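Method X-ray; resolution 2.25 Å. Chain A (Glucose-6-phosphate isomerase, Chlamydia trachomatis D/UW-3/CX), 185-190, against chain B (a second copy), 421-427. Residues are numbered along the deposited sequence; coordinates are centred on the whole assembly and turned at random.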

# COMPACT_ATOMS: atom_id res chain seq x y z
N SER A 185 9.36 -6.92 -12.57
CA SER A 185 8.15 -6.37 -13.16
C SER A 185 8.39 -4.99 -13.78
O SER A 185 8.09 -4.78 -14.96
CB SER A 185 7.05 -6.30 -12.10
OG SER A 185 7.50 -5.62 -10.93
N ASN A 186 8.93 -4.06 -13.00
CA ASN A 186 9.08 -2.67 -13.43
C ASN A 186 10.03 -2.57 -14.63
O ASN A 186 11.01 -3.31 -14.75
CB ASN A 186 9.63 -1.83 -12.27
CG ASN A 186 9.28 -0.34 -12.38
OD1 ASN A 186 9.07 0.21 -13.46
ND2 ASN A 186 9.22 0.33 -11.22
N ILE A 187 9.74 -1.62 -15.53
CA ILE A 187 10.74 -1.34 -16.54
C ILE A 187 11.96 -0.65 -15.94
O ILE A 187 13.04 -0.68 -16.54
CB ILE A 187 10.17 -0.51 -17.71
CG1 ILE A 187 11.06 -0.73 -18.93
CG2 ILE A 187 10.00 0.97 -17.31
CD1 ILE A 187 10.84 0.21 -20.02
N ASP A 188 11.83 -0.05 -14.75
CA ASP A 188 12.97 0.38 -13.96
C ASP A 188 14.00 -0.75 -13.91
O ASP A 188 13.76 -1.77 -13.27
CB ASP A 188 12.52 0.77 -12.55
CG ASP A 188 13.67 1.20 -11.65
OD1 ASP A 188 14.83 1.27 -12.11
OD2 ASP A 188 13.40 1.51 -10.49
N PRO A 189 15.16 -0.60 -14.57
CA PRO A 189 16.12 -1.71 -14.61
C PRO A 189 16.75 -2.03 -13.26
O PRO A 189 17.40 -3.08 -13.13
CB PRO A 189 17.18 -1.20 -15.60
CG PRO A 189 17.13 0.28 -15.43
CD PRO A 189 15.68 0.61 -15.20
N ASP A 190 16.59 -1.15 -12.27
CA ASP A 190 17.07 -1.49 -10.93
C ASP A 190 16.34 -2.70 -10.39
O ASP A 190 16.91 -3.47 -9.61
CB ASP A 190 16.93 -0.28 -10.00
CG ASP A 190 18.04 0.74 -10.20
OD1 ASP A 190 19.10 0.36 -10.75
OD2 ASP A 190 17.86 1.92 -9.83
N SER B 421 17.49 4.11 -23.30
CA SER B 421 17.68 3.25 -22.15
C SER B 421 16.38 3.11 -21.38
O SER B 421 15.45 3.92 -21.52
CB SER B 421 18.77 3.81 -21.24
OG SER B 421 18.22 4.83 -20.41
N SER B 422 16.32 2.07 -20.55
CA SER B 422 15.14 1.83 -19.72
C SER B 422 14.99 2.88 -18.62
O SER B 422 13.86 3.23 -18.26
CB SER B 422 15.21 0.42 -19.12
OG SER B 422 14.80 -0.55 -20.08
N SER B 423 16.09 3.40 -18.07
CA SER B 423 15.98 4.56 -17.19
C SER B 423 15.21 5.68 -17.88
O SER B 423 14.32 6.30 -17.27
CB SER B 423 17.36 5.04 -16.75
OG SER B 423 17.95 4.14 -15.82
N GLN B 424 15.50 5.94 -19.16
CA GLN B 424 14.78 6.97 -19.90
C GLN B 424 13.32 6.59 -20.11
O GLN B 424 12.42 7.40 -19.88
CB GLN B 424 15.47 7.24 -21.25
CG GLN B 424 16.90 7.72 -21.09
CD GLN B 424 17.67 7.79 -22.42
OE1 GLN B 424 17.58 6.89 -23.26
NE2 GLN B 424 18.41 8.86 -22.60
N LYS B 425 13.06 5.35 -20.53
CA LYS B 425 11.67 4.91 -20.67
C LYS B 425 10.90 5.06 -19.36
O LYS B 425 9.75 5.50 -19.35
CB LYS B 425 11.63 3.47 -21.17
CG LYS B 425 12.21 3.26 -22.56
CD LYS B 425 12.13 1.79 -22.95
CE LYS B 425 12.62 1.55 -24.36
NZ LYS B 425 14.10 1.65 -24.44
N LEU B 426 11.54 4.74 -18.23
CA LEU B 426 10.93 4.91 -16.92
C LEU B 426 10.51 6.36 -16.67
O LEU B 426 9.36 6.63 -16.30
CB LEU B 426 11.90 4.45 -15.84
CG LEU B 426 11.40 4.56 -14.41
CD1 LEU B 426 10.26 3.58 -14.21
CD2 LEU B 426 12.55 4.32 -13.42
N PHE B 427 11.43 7.31 -16.87
CA PHE B 427 11.08 8.71 -16.62
C PHE B 427 10.02 9.21 -17.59
O PHE B 427 9.08 9.91 -17.19
CB PHE B 427 12.33 9.59 -16.71
CG PHE B 427 12.10 10.97 -16.20
CD1 PHE B 427 11.72 11.17 -14.88
CD2 PHE B 427 12.24 12.07 -17.03
CE1 PHE B 427 11.50 12.44 -14.39
CE2 PHE B 427 12.01 13.34 -16.54
CZ PHE B 427 11.64 13.52 -15.22

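The two stretches meet as a loop laid against the first turns of a helix. In chain B the backbone is helical from B:Ser422 onward, and its opening turn is tied by i to i+4 hydrogen bonds, among them B:Leu426 N to B:Ser422 O at 2.8 Å and B:Lys425 N to B:Ser421 O at 3.0 Å. Chain A runs as a loop up to A:Asp188, the N-cap before a helix of its own. The backbones come nearest at A:Asp188 and B:Leu426, whose CA atoms lie 5.8 Å apart. No hydrogen bond crosses between the stretches; the contact rests on the fit of surfaces, with 329 Å² buried in all.

Several polar groups are tied within their own stretch, and others find partners elsewhere in the structure. At the N-cap position of A:Asp188, a short carboxylate suits the free amides of a helix's first turn: its OD1 accepts from A:Asp190 N at 3.0 Å. Two residues earlier, A:Asn186 OD1 accepts from A:Asp188 N at 3.1 Å in a nearly straight bond, bracing the loop. In chain B the capping is reciprocal. B:Ser421 OG accepts from B:Gln424 N at 3.2 Å, while B:Ser421 N donates to B:Gln424 OE1 at 2.8 Å, so serine and glutamine together satisfy amides at the helix start.

Across the contact, A:Ile187 and B:Leu426 bury the most surface, and both point their CA-to-CB bonds toward the other stretch. Their branched side chains meet at A:Ile187 CG2 and B:Leu426 CD1, 4.1 Å apart. With chi1 and chi2 both t, A:Ile187 is extended, and its CD1 reaches to 3.5 Å from B:Lys425 CB. Here lysine serves through the aliphatic base of its side chain; its end leads away, so the charged amine need not be buried against isoleucine. B:Leu426 also packs against the loop's polar residues: its CD2 lies 3.7 Å from A:Asp188 CB, a contact with the aspartate's methylene, while OD1 of A:Asn186 is 3.7 Å from its CD1.

B:Ser422 meets the loop through its CB, 3.5 Å from A:Ile187 O and 4.0 Å from A:Pro189 CD, and its OG stands 3.9 Å from A:Ile187 CG1. Proline, lacking an amide hydrogen, is often well tolerated in a first helical turn, and the ring of A:Pro189 also extends along the serine surface, with CG 4.0 Å from B:Ser423 OG. That hydroxyl finds its hydrogen bond elsewhere in the structure, leaving the proline contact one of packing.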